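Side-chain contacts in peptide amidase (Stenotrophomonas maltophilia, PDB 1M22), which probably hydrolyses amide bonds, as an enzyme of the amidase signature family acting on peptide amides: residues 321-324 against 325-329; 336-340 against 341-345; 350-353 against 354-358; 366-369 against 370-374; 378-382 against 383-387. All coordinates share one frame; numbering follows the deposited sequence.

Contact 1. Residues 321-324 against 325-329; sequences AERT and LLLYE
Glu322 and Leu326, one helical turn apart, run side by side: CG of Glu322 lies 3.9 Å from CD1 of Leu326, so the methylene stem of the glutamate does most of the packing. That stem leaves CB anti to the backbone N (chi1 176°) and stays extended, which carries the carboxylate past the leucine to Gln221, whose NE2 is hydrogen-bonded to OE2. The carboxylate of Asp187 is also close to OE2, which may help one of the two acids to hold a proton. Arg323 crosses Leu327 at a slant, with NH1 3.6 Å from CD1 of Leu327; a long, flexible residue suits this place because it can pass a methyl group and still form its salt bridge, through NH2, with Glu373. Thr324 presents its methyl to Tyr328, CG2 standing 3.8 Å from CE1, while OG1 is hydrogen-bonded to the carbonyl of Glu320. The carbonyl O of Thr324 meets the edge of the Tyr328 ring, 3.2 Å from CD1.

Beneath these pairs runs the helical backbone ladder, with Leu325 N bonded to Ala321 O at 2.9 Å. Ala321 and Leu325 rest on Ala392 of helix 383-407. This is a stretch of helix 319-340 with an exposed side at Arg323 and an inner side of leucines and buried, hydrogen-bonded glutamates; Leu326 comes to about 10 Å from the nucleophile Ser189, side chain to side chain.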
loop_
_atom_site.group_PDB
_atom_site.type_symbol
_atom_site.label_atom_id
_atom_site.label_comp_id
_atom_site.label_asym_id
_atom_site.label_seq_id
_atom_site.Cartn_x
_atom_site.Cartn_y
_atom_site.Cartn_z
ATOM N N ALA A 321 14.852 17.844 -2.418
ATOM C CA ALA A 321 14.446 18.062 -1.035
ATOM C C ALA A 321 13.924 16.766 -0.421
ATOM O O ALA A 321 14.193 16.469 0.745
ATOM C CB ALA A 321 13.372 19.145 -0.969
ATOM N N GLU A 322 13.176 15.997 -1.208
ATOM C CA GLU A 322 12.630 14.737 -0.720
ATOM C C GLU A 322 13.749 13.755 -0.387
ATOM O O GLU A 322 13.725 13.107 0.653
ATOM C CB GLU A 322 11.689 14.116 -1.760
ATOM C CG GLU A 322 11.155 12.755 -1.338
ATOM C CD GLU A 322 10.307 12.089 -2.400
ATOM O OE1 GLU A 322 10.355 12.520 -3.573
ATOM O OE2 GLU A 322 9.601 11.116 -2.054
ATOM N N ARG A 323 14.735 13.653 -1.272
ATOM C CA ARG A 323 15.861 12.753 -1.054
ATOM C C ARG A 323 16.505 13.091 0.284
ATOM O O ARG A 323 16.790 12.211 1.094
ATOM C CB ARG A 323 16.876 12.921 -2.191
ATOM C CG ARG A 323 18.111 12.034 -2.113
ATOM C CD ARG A 323 18.999 12.272 -3.330
ATOM N NE ARG A 323 20.100 11.317 -3.433
ATOM C CZ ARG A 323 21.134 11.262 -2.600
ATOM N NH1 ARG A 323 21.224 12.111 -1.585
ATOM N NH2 ARG A 323 22.084 10.355 -2.786
ATOM N N THR A 324 16.718 14.380 0.513
ATOM C CA THR A 324 17.329 14.846 1.746
ATOM C C THR A 324 16.509 14.516 2.989
ATOM O O THR A 324 17.029 13.946 3.948
ATOM C CB THR A 324 17.559 16.370 1.698
ATOM O OG1 THR A 324 18.490 16.678 0.652
ATOM C CG2 THR A 324 18.104 16.875 3.024
ATOM N N LEU A 325 15.223 14.854 2.980
ATOM C CA LEU A 325 14.409 14.596 4.161
ATOM C C LEU A 325 14.287 13.105 4.477
ATOM O O LEU A 325 14.261 12.721 5.643
ATOM C CB LEU A 325 13.025 15.251 4.015
ATOM C CG LEU A 325 11.952 14.634 3.121
ATOM C CD1 LEU A 325 11.165 13.592 3.910
ATOM C CD2 LEU A 325 11.015 15.729 2.638
ATOM N N LEU A 326 14.230 12.265 3.447
ATOM C CA LEU A 326 14.123 10.827 3.670
ATOM C C LEU A 326 15.364 10.263 4.364
ATOM O O LEU A 326 15.250 9.432 5.260
ATOM C CB LEU A 326 13.893 10.087 2.347
ATOM C CG LEU A 326 12.567 10.353 1.629
ATOM C CD1 LEU A 326 12.501 9.522 0.357
ATOM C CD2 LEU A 326 11.405 10.010 2.544
ATOM N N LEU A 327 16.544 10.715 3.951
ATOM C CA LEU A 327 17.781 10.238 4.559
ATOM C C LEU A 327 17.835 10.592 6.043
ATOM O O LEU A 327 18.136 9.743 6.878
ATOM C CB LEU A 327 18.992 10.833 3.833
ATOM C CG LEU A 327 19.241 10.326 2.409
ATOM C CD1 LEU A 327 20.265 11.212 1.717
ATOM C CD2 LEU A 327 19.720 8.883 2.455
ATOM N N TYR A 328 17.531 11.844 6.369
ATOM C CA TYR A 328 17.554 12.281 7.758
ATOM C C TYR A 328 16.500 11.583 8.609
ATOM O O TYR A 328 16.786 11.110 9.708
ATOM C CB TYR A 328 17.331 13.793 7.856
ATOM C CG TYR A 328 18.557 14.636 7.579
ATOM C CD1 TYR A 328 19.022 14.822 6.280
ATOM C CD2 TYR A 328 19.238 15.264 8.621
ATOM C CE1 TYR A 328 20.138 15.621 6.020
ATOM C CE2 TYR A 328 20.354 16.063 8.375
ATOM C CZ TYR A 328 20.795 16.237 7.074
ATOM O OH TYR A 328 21.888 17.036 6.821
ATOM N N GLU A 329 15.277 11.519 8.098
ATOM C CA GLU A 329 14.202 10.899 8.852
ATOM C C GLU A 329 14.363 9.392 8.992
ATOM O O GLU A 329 13.939 8.814 9.991
ATOM C CB GLU A 329 12.853 11.263 8.223
ATOM C CG GLU A 329 12.564 12.761 8.315
ATOM C CD GLU A 329 11.185 13.151 7.827
ATOM O OE1 GLU A 329 10.370 12.247 7.529
ATOM O OE2 GLU A 329 10.912 14.369 7.748
#

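Contact 2. Residues 336-340 against 341-345; sequences RYFNT and HRAPL
The Tyr337 ring carries His341 over one face, at the point where helix 319-340 ends in a Schellman motif. CD2 of the imidazole approaches CE2 of Tyr337 to 3.3 Å, displaced toward the rim, and the two ring planes meet at 49°, an oblique pair. The imidazole in turn has CG2 of Thr340 over the centre of one face, a CH-pi contact 4.0 Å from the centroid. On the Phe338 ring, CB of Leu345 makes another CH-pi contact, also 4.0 Å from the centroid, and CD1 of Leu345 continues past CZ. CD1 of Phe338 itself lies at the edge of the Tyr337 ring, in its plane.

Arg342, with its positive phi of 48°, is the C-prime residue that turns the chain back. Ala343 N reaches Phe338 O at 2.9 Å, in the carbonyl plane, while the accompanying bond from Arg342 N to Asn339 O is weak. One step earlier His341 N still makes the ordinary helical bond to Tyr337 O.

Ala343 is small enough to tuck in beside Phe338, and Leu345 adds an apolar grip from the departing chain before meeting Asp350 and Leu351 of helix 348-357. Tyr337 points CG anti to its amide nitrogen (chi1 170°), which sends the ring toward Phe106 and Ile215 and its hydroxyl to a hydrogen bond with Asn90 OD1. Across the Schellman turn, CB of Ala343 stops 3.7 Å from CD1 of Phe338.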
loop_
_atom_site.group_PDB
_atom_site.type_symbol
_atom_site.label_atom_id
_atom_site.label_comp_id
_atom_site.label_asym_id
_atom_site.label_seq_id
_atom_site.Cartn_x
_atom_site.Cartn_y
_atom_site.Cartn_z
ATOM N N ARG A 336 14.925 5.183 16.454
ATOM C CA ARG A 336 13.897 5.343 17.483
ATOM C C ARG A 336 13.081 4.049 17.553
ATOM O O ARG A 336 12.761 3.564 18.638
ATOM C CB ARG A 336 12.972 6.523 17.160
ATOM C CG ARG A 336 11.835 6.713 18.171
ATOM C CD ARG A 336 11.116 8.044 17.972
ATOM N NE ARG A 336 10.366 8.104 16.718
ATOM C CZ ARG A 336 9.208 7.486 16.504
ATOM N NH1 ARG A 336 8.655 6.754 17.460
ATOM N NH2 ARG A 336 8.600 7.598 15.330
ATOM N N TYR A 337 12.750 3.491 16.391
ATOM C CA TYR A 337 11.987 2.250 16.338
ATOM C C TYR A 337 12.754 1.107 17.004
ATOM O O TYR A 337 12.186 0.351 17.796
ATOM C CB TYR A 337 11.649 1.897 14.879
ATOM C CG TYR A 337 11.064 0.513 14.691
ATOM C CD1 TYR A 337 11.885 -0.612 14.691
ATOM C CD2 TYR A 337 9.689 0.323 14.551
ATOM C CE1 TYR A 337 11.362 -1.889 14.563
ATOM C CE2 TYR A 337 9.152 -0.957 14.422
ATOM C CZ TYR A 337 9.997 -2.058 14.431
ATOM O OH TYR A 337 9.500 -3.334 14.322
ATOM N N PHE A 338 14.042 0.978 16.687
ATOM C CA PHE A 338 14.853 -0.084 17.277
ATOM C C PHE A 338 14.852 0.009 18.802
ATOM O O PHE A 338 14.786 -1.006 19.496
ATOM C CB PHE A 338 16.311 -0.015 16.795
ATOM C CG PHE A 338 16.529 -0.489 15.379
ATOM C CD1 PHE A 338 15.652 -1.380 14.765
ATOM C CD2 PHE A 338 17.663 -0.080 14.679
ATOM C CE1 PHE A 338 15.907 -1.855 13.476
ATOM C CE2 PHE A 338 17.923 -0.549 13.394
ATOM C CZ PHE A 338 17.047 -1.437 12.793
ATOM N N ASN A 339 14.938 1.230 19.319
ATOM C CA ASN A 339 14.958 1.452 20.760
ATOM C C ASN A 339 13.603 1.189 21.403
ATOM O O ASN A 339 13.513 0.507 22.421
ATOM C CB ASN A 339 15.404 2.887 21.060
ATOM C CG ASN A 339 15.298 3.237 22.532
ATOM O OD1 ASN A 339 14.213 3.533 23.038
ATOM N ND2 ASN A 339 16.425 3.198 23.229
ATOM N N THR A 340 12.553 1.734 20.798
ATOM C CA THR A 340 11.194 1.582 21.308
ATOM C C THR A 340 10.753 0.125 21.436
ATOM O O THR A 340 10.119 -0.256 22.420
ATOM C CB THR A 340 10.182 2.320 20.398
ATOM O OG1 THR A 340 10.493 3.719 20.377
ATOM C CG2 THR A 340 8.758 2.125 20.904
ATOM N N HIS A 341 11.094 -0.687 20.442
ATOM C CA HIS A 341 10.698 -2.091 20.439
ATOM C C HIS A 341 11.810 -3.051 20.850
ATOM O O HIS A 341 11.667 -4.269 20.727
ATOM C CB HIS A 341 10.156 -2.452 19.055
ATOM C CG HIS A 341 9.018 -1.582 18.620
ATOM N ND1 HIS A 341 7.753 -1.685 19.157
ATOM C CD2 HIS A 341 8.970 -0.552 17.742
ATOM C CE1 HIS A 341 6.976 -0.756 18.632
ATOM N NE2 HIS A 341 7.689 -0.053 17.770
ATOM N N ARG A 342 12.912 -2.492 21.347
ATOM C CA ARG A 342 14.056 -3.276 21.804
ATOM C C ARG A 342 14.488 -4.342 20.805
ATOM O O ARG A 342 14.527 -5.533 21.120
ATOM C CB ARG A 342 13.732 -3.923 23.153
ATOM C CG ARG A 342 13.306 -2.922 24.217
ATOM C CD ARG A 342 13.040 -3.604 25.545
ATOM N NE ARG A 342 14.248 -4.212 26.094
ATOM C CZ ARG A 342 14.282 -4.908 27.224
ATOM N NH1 ARG A 342 13.173 -5.086 27.924
ATOM N NH2 ARG A 342 15.425 -5.425 27.657
ATOM N N ALA A 343 14.822 -3.902 19.598
ATOM C CA ALA A 343 15.259 -4.810 18.547
ATOM C C ALA A 343 16.690 -5.277 18.813
ATOM O O ALA A 343 17.409 -4.674 19.615
ATOM C CB ALA A 343 15.175 -4.110 17.192
ATOM N N PRO A 344 17.117 -6.367 18.152
ATOM C CA PRO A 344 18.476 -6.890 18.337
ATOM C C PRO A 344 19.521 -5.932 17.762
ATOM O O PRO A 344 20.710 -6.029 18.072
ATOM C CB PRO A 344 18.429 -8.235 17.614
ATOM C CG PRO A 344 17.417 -8.004 16.533
ATOM C CD PRO A 344 16.336 -7.236 17.254
ATOM N N LEU A 345 19.059 -5.014 16.917
ATOM C CA LEU A 345 19.908 -3.993 16.309
ATOM C C LEU A 345 19.592 -2.719 17.080
ATOM O O LEU A 345 18.425 -2.442 17.359
ATOM C CB LEU A 345 19.548 -3.790 14.835
ATOM C CG LEU A 345 19.717 -4.973 13.880
ATOM C CD1 LEU A 345 19.143 -4.613 12.515
ATOM C CD2 LEU A 345 21.190 -5.336 13.769
#

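Contact 3. Residues 350-353 against 354-358; sequences DLIA and FNQAH
Asn355 folds back on Leu351, one turn earlier in helix 348-357. Its CB is 3.8 Å from the carbonyl O of Leu351, and its CG, placed anti to its own carbonyl carbon (chi1 -69°), is 3.6 Å from that same oxygen. At the tip, ND2 passes CD1 of Leu351 at 3.9 Å, the two side chains crossing at a slant, and ends in a hydrogen bond to Gln368 OE1. A short amide suits this buried place, since it can cross an apolar neighbour and still spend its N-H on a partner from another part of the chain.

Gln356 takes the outer side of the helix, aligned with Ile352, where its CG lies 3.1 Å from Ile352 O and its OE1 drifts past CG2. CB of Ala357 meets the carbonyl O of Ala353 at 3.5 Å.

His358, the first residue to leave the helical conformation, folds back on the last turn. Its ND1 donates to Phe354 O at 2.9 Å, close to the imidazole plane, while the same atom sits over the centre of the Phe354 ring. Because Phe354 O also accepts from His358 N, two bonds grip it, and the geometry implies that ND1 carries a hydrogen.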
loop_
_atom_site.group_PDB
_atom_site.type_symbol
_atom_site.label_atom_id
_atom_site.label_comp_id
_atom_site.label_asym_id
_atom_site.label_seq_id
_atom_site.Cartn_x
_atom_site.Cartn_y
_atom_site.Cartn_z
ATOM N N ASP A 350 24.811 -0.578 13.203
ATOM C CA ASP A 350 24.763 -2.017 13.469
ATOM C C ASP A 350 24.210 -2.762 12.261
ATOM O O ASP A 350 24.672 -3.852 11.931
ATOM C CB ASP A 350 23.872 -2.342 14.674
ATOM C CG ASP A 350 24.406 -1.784 15.975
ATOM O OD1 ASP A 350 25.642 -1.717 16.138
ATOM O OD2 ASP A 350 23.581 -1.432 16.845
ATOM N N LEU A 351 23.206 -2.177 11.612
ATOM C CA LEU A 351 22.603 -2.803 10.439
ATOM C C LEU A 351 23.604 -2.851 9.289
ATOM O O LEU A 351 23.744 -3.873 8.615
ATOM C CB LEU A 351 21.347 -2.036 10.010
ATOM C CG LEU A 351 20.684 -2.487 8.704
ATOM C CD1 LEU A 351 20.304 -3.957 8.788
ATOM C CD2 LEU A 351 19.456 -1.625 8.437
ATOM N N ILE A 352 24.296 -1.737 9.068
ATOM C CA ILE A 352 25.294 -1.659 8.010
ATOM C C ILE A 352 26.380 -2.707 8.251
ATOM O O ILE A 352 26.818 -3.385 7.320
ATOM C CB ILE A 352 25.921 -0.248 7.959
ATOM C CG1 ILE A 352 24.865 0.756 7.482
ATOM C CG2 ILE A 352 27.137 -0.241 7.037
ATOM C CD1 ILE A 352 25.280 2.209 7.601
ATOM N N ALA A 353 26.793 -2.849 9.507
ATOM C CA ALA A 353 27.818 -3.823 9.866
ATOM C C ALA A 353 27.300 -5.243 9.659
ATOM O O ALA A 353 28.034 -6.120 9.201
ATOM C CB ALA A 353 28.244 -3.625 11.316
ATOM N N PHE A 354 26.030 -5.470 9.988
ATOM C CA PHE A 354 25.439 -6.792 9.827
ATOM C C PHE A 354 25.441 -7.222 8.366
ATOM O O PHE A 354 25.832 -8.344 8.043
ATOM C CB PHE A 354 24.002 -6.819 10.367
ATOM C CG PHE A 354 23.281 -8.118 10.110
ATOM C CD1 PHE A 354 22.685 -8.372 8.877
ATOM C CD2 PHE A 354 23.223 -9.102 11.093
ATOM C CE1 PHE A 354 22.044 -9.585 8.626
ATOM C CE2 PHE A 354 22.586 -10.317 10.852
ATOM C CZ PHE A 354 21.995 -10.560 9.615
ATOM N N ASN A 355 25.003 -6.334 7.479
ATOM C CA ASN A 355 24.964 -6.670 6.064
ATOM C C ASN A 355 26.355 -6.963 5.516
ATOM O O ASN A 355 26.518 -7.828 4.659
ATOM C CB ASN A 355 24.305 -5.547 5.255
ATOM C CG ASN A 355 22.822 -5.417 5.544
ATOM O OD1 ASN A 355 22.151 -6.403 5.849
ATOM N ND2 ASN A 355 22.303 -4.201 5.436
ATOM N N GLN A 356 27.356 -6.245 6.017
ATOM C CA GLN A 356 28.728 -6.456 5.571
ATOM C C GLN A 356 29.222 -7.824 6.030
ATOM O O GLN A 356 29.921 -8.519 5.293
ATOM C CB GLN A 356 29.640 -5.358 6.121
ATOM C CG GLN A 356 29.319 -3.972 5.591
ATOM C CD GLN A 356 30.254 -2.908 6.127
ATOM O OE1 GLN A 356 30.376 -2.725 7.338
ATOM N NE2 GLN A 356 30.919 -2.196 5.224
ATOM N N ALA A 357 28.843 -8.206 7.247
ATOM C CA ALA A 357 29.239 -9.492 7.812
ATOM C C ALA A 357 28.499 -10.632 7.121
ATOM O O ALA A 357 28.954 -11.776 7.129
ATOM C CB ALA A 357 28.956 -9.515 9.309
ATOM N N HIS A 358 27.349 -10.316 6.533
ATOM C CA HIS A 358 26.551 -11.310 5.825
ATOM C C HIS A 358 26.391 -10.869 4.372
ATOM O O HIS A 358 25.324 -11.025 3.778
ATOM C CB HIS A 358 25.168 -11.453 6.474
ATOM C CG HIS A 358 25.209 -11.922 7.896
ATOM N ND1 HIS A 358 25.648 -11.125 8.931
ATOM C CD2 HIS A 358 24.869 -13.108 8.453
ATOM C CE1 HIS A 358 25.577 -11.799 10.064
ATOM N NE2 HIS A 358 25.107 -13.005 9.802
#

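Contact 4. Residues 366-369 against 370-374; sequences FGQE and LLVEA
Gln368 and Leu371 form the tight side of this contact. The two side chains cross at about a right angle, with OE1 of Gln368 3.4 Å from CD1 of Leu371 and CB of Gln368 3.9 Å from the same methyl. Gln368 takes the rotamer in which CG sits between its backbone N and carbonyl carbon (chi1 62°); beyond that the chain is extended and delivers the amide to helix 348-357, where NE2 is hydrogen-bonded to Ile352 O and OE1 accepts from Asn355. A glutamine suits this buried spot: its length lets the amide reach the backbone and side chains of helix 348-357, its CB packs on a leucine, and its amide both gives and receives. Leu371, for its part, also rests on Leu351 and on Phe330 of helix 319-340, joining three helices through one apolar side chain.

The looser, exposed side belongs to Val372, which lays CG2 against the carbonyl O of Gln368 at 3.4 Å, a light touch. The two acids nearby are held from elsewhere. Glu369 bends at chi2 (95°), and its OE1 is hydrogen-bonded to Asn139 N in a separate loop, while Glu373 touches Glu369 O with its CB, 3.5 Å away, and sends its carboxylate to Arg323.

Two regular backbone bonds hold the turn together: Val372 N to Gln368 O at 3.1 Å and Glu373 N to Glu369 O at 2.9 Å. This is the first turn of helix 369-375, with Gln368 at the N-cap position and its side chain turned to a neighbouring helix.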
loop_
_atom_site.group_PDB
_atom_site.type_symbol
_atom_site.label_atom_id
_atom_site.label_comp_id
_atom_site.label_asym_id
_atom_site.label_seq_id
_atom_site.Cartn_x
_atom_site.Cartn_y
_atom_site.Cartn_z
ATOM N N PHE A 366 22.654 -6.163 -4.931
ATOM C CA PHE A 366 22.926 -4.729 -4.916
ATOM C C PHE A 366 23.426 -4.335 -3.528
ATOM O O PHE A 366 23.390 -5.142 -2.602
ATOM C CB PHE A 366 21.687 -3.906 -5.315
ATOM C CG PHE A 366 20.468 -4.177 -4.483
ATOM C CD1 PHE A 366 19.667 -5.286 -4.737
ATOM C CD2 PHE A 366 20.111 -3.311 -3.453
ATOM C CE1 PHE A 366 18.523 -5.531 -3.975
ATOM C CE2 PHE A 366 18.970 -3.548 -2.686
ATOM C CZ PHE A 366 18.176 -4.659 -2.949
ATOM N N GLY A 367 23.891 -3.098 -3.389
ATOM C CA GLY A 367 24.445 -2.657 -2.119
ATOM C C GLY A 367 23.520 -2.077 -1.069
ATOM O O GLY A 367 22.319 -2.366 -1.036
ATOM N N GLN A 368 24.100 -1.260 -0.194
ATOM C CA GLN A 368 23.358 -0.615 0.884
ATOM C C GLN A 368 23.746 0.858 0.987
ATOM O O GLN A 368 23.889 1.406 2.084
ATOM C CB GLN A 368 23.616 -1.339 2.213
ATOM C CG GLN A 368 25.067 -1.329 2.689
ATOM C CD GLN A 368 25.250 -2.085 3.993
ATOM O OE1 GLN A 368 24.304 -2.254 4.762
ATOM N NE2 GLN A 368 26.475 -2.529 4.260
ATOM N N GLU A 369 23.885 1.495 -0.171
ATOM C CA GLU A 369 24.270 2.899 -0.259
ATOM C C GLU A 369 23.355 3.879 0.468
ATOM O O GLU A 369 23.823 4.884 1.001
ATOM C CB GLU A 369 24.393 3.320 -1.728
ATOM C CG GLU A 369 25.424 2.516 -2.513
ATOM C CD GLU A 369 24.825 1.348 -3.281
ATOM O OE1 GLU A 369 23.766 0.825 -2.878
ATOM O OE2 GLU A 369 25.428 0.934 -4.294
ATOM N N LEU A 370 22.054 3.607 0.486
ATOM C CA LEU A 370 21.129 4.505 1.167
ATOM C C LEU A 370 21.305 4.418 2.680
ATOM O O LEU A 370 21.200 5.426 3.377
ATOM C CB LEU A 370 19.681 4.202 0.762
ATOM C CG LEU A 370 19.371 4.522 -0.705
ATOM C CD1 LEU A 370 17.942 4.107 -1.023
ATOM C CD2 LEU A 370 19.565 6.011 -0.971
ATOM N N LEU A 371 21.576 3.217 3.188
ATOM C CA LEU A 371 21.802 3.053 4.621
ATOM C C LEU A 371 23.053 3.838 5.000
ATOM O O LEU A 371 23.076 4.549 6.002
ATOM C CB LEU A 371 22.019 1.582 4.986
ATOM C CG LEU A 371 20.917 0.570 4.671
ATOM C CD1 LEU A 371 21.266 -0.758 5.323
ATOM C CD2 LEU A 371 19.573 1.072 5.192
ATOM N N VAL A 372 24.093 3.699 4.181
ATOM C CA VAL A 372 25.358 4.380 4.416
ATOM C C VAL A 372 25.197 5.896 4.377
ATOM O O VAL A 372 25.713 6.598 5.244
ATOM C CB VAL A 372 26.411 3.933 3.375
ATOM C CG1 VAL A 372 27.675 4.783 3.493
ATOM C CG2 VAL A 372 26.749 2.459 3.592
ATOM N N GLU A 373 24.480 6.407 3.383
ATOM C CA GLU A 373 24.288 7.847 3.296
ATOM C C GLU A 373 23.441 8.362 4.456
ATOM O O GLU A 373 23.730 9.412 5.027
ATOM C CB GLU A 373 23.644 8.234 1.962
ATOM C CG GLU A 373 23.364 9.726 1.849
ATOM C CD GLU A 373 23.224 10.204 0.416
ATOM O OE1 GLU A 373 22.664 9.459 -0.414
ATOM O OE2 GLU A 373 23.663 11.339 0.127
ATOM N N ALA A 374 22.398 7.619 4.814
ATOM C CA ALA A 374 21.532 8.028 5.912
ATOM C C ALA A 374 22.279 8.066 7.246
ATOM O O ALA A 374 22.063 8.957 8.066
ATOM C CB ALA A 374 20.333 7.084 6.014
#

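Contact 5. Residues 378-382 against 383-387; sequences AGLAD and PAYIR
An N-cap opens helix 383-407: OD1 of Asp382 accepts from Ala384 N at 2.9 Å. The amide comes in on the anti side of the carboxylate, 23° out of its plane. Asp382 suits the cap because its short side chain, with CG anti to the backbone N (chi1 -168°), swings forward over the first turn. Pro383 follows naturally, since the first residue of a helix has no need of an amide hydrogen. The carbonyl O of Asp382 then takes the regular helical bond from Ile386 N at 3.1 Å, and a weak one from Tyr385 N.

Just before the cap the chain makes a type I beta turn, Gly379 to Asp382, which lifts Leu380 over the helix start. CD2 of Leu380 lies over one face of the Tyr385 ring, a CH-pi contact 3.9 Å from the centroid, and approaches CE2 to 3.6 Å. The carbonyl O of Leu380 comes within 3.3 Å of CD2 of Tyr385. Both side chains also rest on Phe219, and a bound HEPES molecule lies about 3 Å from the side chain of Leu380. The tyrosine is buried yet keeps a polar tip, its OH hydrogen-bonded to Glu329 OE2.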
loop_
_atom_site.group_PDB
_atom_site.type_symbol
_atom_site.label_atom_id
_atom_site.label_comp_id
_atom_site.label_asym_id
_atom_site.label_seq_id
_atom_site.Cartn_x
_atom_site.Cartn_y
_atom_site.Cartn_z
ATOM N N ALA A 378 23.570 14.420 9.951
ATOM C CA ALA A 378 23.781 15.033 11.258
ATOM C C ALA A 378 22.644 14.819 12.248
ATOM O O ALA A 378 22.855 14.313 13.351
ATOM C CB ALA A 378 24.044 16.526 11.089
ATOM N N GLY A 379 21.439 15.210 11.853
ATOM C CA GLY A 379 20.294 15.063 12.730
ATOM C C GLY A 379 19.159 15.966 12.298
ATOM O O GLY A 379 19.315 16.779 11.389
ATOM N N LEU A 380 18.019 15.846 12.968
ATOM C CA LEU A 380 16.841 16.630 12.619
ATOM C C LEU A 380 16.917 18.127 12.922
ATOM O O LEU A 380 16.019 18.881 12.551
ATOM C CB LEU A 380 15.609 16.021 13.291
ATOM C CG LEU A 380 15.375 14.540 12.964
ATOM C CD1 LEU A 380 14.120 14.052 13.656
ATOM C CD2 LEU A 380 15.252 14.351 11.459
ATOM N N ALA A 381 17.986 18.560 13.586
ATOM C CA ALA A 381 18.152 19.973 13.913
ATOM C C ALA A 381 18.946 20.697 12.828
ATOM O O ALA A 381 19.077 21.921 12.852
ATOM C CB ALA A 381 18.854 20.121 15.262
ATOM N N ASP A 382 19.468 19.931 11.875
ATOM C CA ASP A 382 20.250 20.488 10.777
ATOM C C ASP A 382 19.383 21.418 9.929
ATOM O O ASP A 382 18.335 21.014 9.425
ATOM C CB ASP A 382 20.792 19.358 9.899
ATOM C CG ASP A 382 21.847 19.834 8.921
ATOM O OD1 ASP A 382 21.654 20.902 8.305
ATOM O OD2 ASP A 382 22.868 19.132 8.765
ATOM N N PRO A 383 19.812 22.678 9.759
ATOM C CA PRO A 383 19.061 23.655 8.965
ATOM C C PRO A 383 18.734 23.165 7.555
ATOM O O PRO A 383 17.657 23.443 7.029
ATOM C CB PRO A 383 19.984 24.871 8.955
ATOM C CG PRO A 383 20.658 24.776 10.288
ATOM C CD PRO A 383 20.998 23.307 10.372
ATOM N N ALA A 384 19.667 22.438 6.947
ATOM C CA ALA A 384 19.472 21.916 5.598
ATOM C C ALA A 384 18.299 20.942 5.555
ATOM O O ALA A 384 17.536 20.916 4.587
ATOM C CB ALA A 384 20.742 21.227 5.114
ATOM N N TYR A 385 18.165 20.131 6.599
ATOM C CA TYR A 385 17.068 19.174 6.664
ATOM C C TYR A 385 15.755 19.920 6.862
ATOM O O TYR A 385 14.769 19.655 6.173
ATOM C CB TYR A 385 17.268 18.189 7.819
ATOM C CG TYR A 385 15.978 17.525 8.249
ATOM C CD1 TYR A 385 15.328 16.610 7.420
ATOM C CD2 TYR A 385 15.370 17.871 9.453
ATOM C CE1 TYR A 385 14.096 16.061 7.781
ATOM C CE2 TYR A 385 14.143 17.334 9.822
ATOM C CZ TYR A 385 13.509 16.430 8.982
ATOM O OH TYR A 385 12.285 15.925 9.350
ATOM N N ILE A 386 15.743 20.851 7.809
ATOM C CA ILE A 386 14.546 21.630 8.089
ATOM C C ILE A 386 14.048 22.316 6.821
ATOM O O ILE A 386 12.850 22.296 6.529
ATOM C CB ILE A 386 14.816 22.677 9.191
ATOM C CG1 ILE A 386 15.154 21.958 10.501
ATOM C CG2 ILE A 386 13.601 23.581 9.373
ATOM C CD1 ILE A 386 15.449 22.885 11.670
ATOM N N ARG A 387 14.961 22.908 6.060
ATOM C CA ARG A 387 14.581 23.578 4.821
ATOM C C ARG A 387 14.018 22.577 3.815
ATOM O O ARG A 387 12.995 22.832 3.181
ATOM C CB ARG A 387 15.786 24.297 4.201
ATOM C CG ARG A 387 16.383 25.400 5.064
ATOM C CD ARG A 387 17.268 26.326 4.235
ATOM N NE ARG A 387 18.423 25.643 3.657
ATOM C CZ ARG A 387 19.520 25.316 4.333
ATOM N NH1 ARG A 387 19.623 25.611 5.622
ATOM N NH2 ARG A 387 20.518 24.693 3.719
#

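All five contacts are local, each joining two consecutive pieces of chain, so none closes a long loop; they follow one another in series without nesting or crossing. Contact 1 lies in the early turns of helix 319-340 and contact 2 ends that helix, leading by a short loop into helix 348-357, where contact 3 lies; Leu345 and Leu351 bring contacts 2 and 3 together. Contact 4 starts helix 369-375 and packs against both contact 3 and contact 1. Contact 5 starts helix 383-407 and returns to contact 1, where CB of Tyr328 packs on the Tyr385 ring. Helix 319-340 is thereby joined directly to helices 369-375 and 383-407.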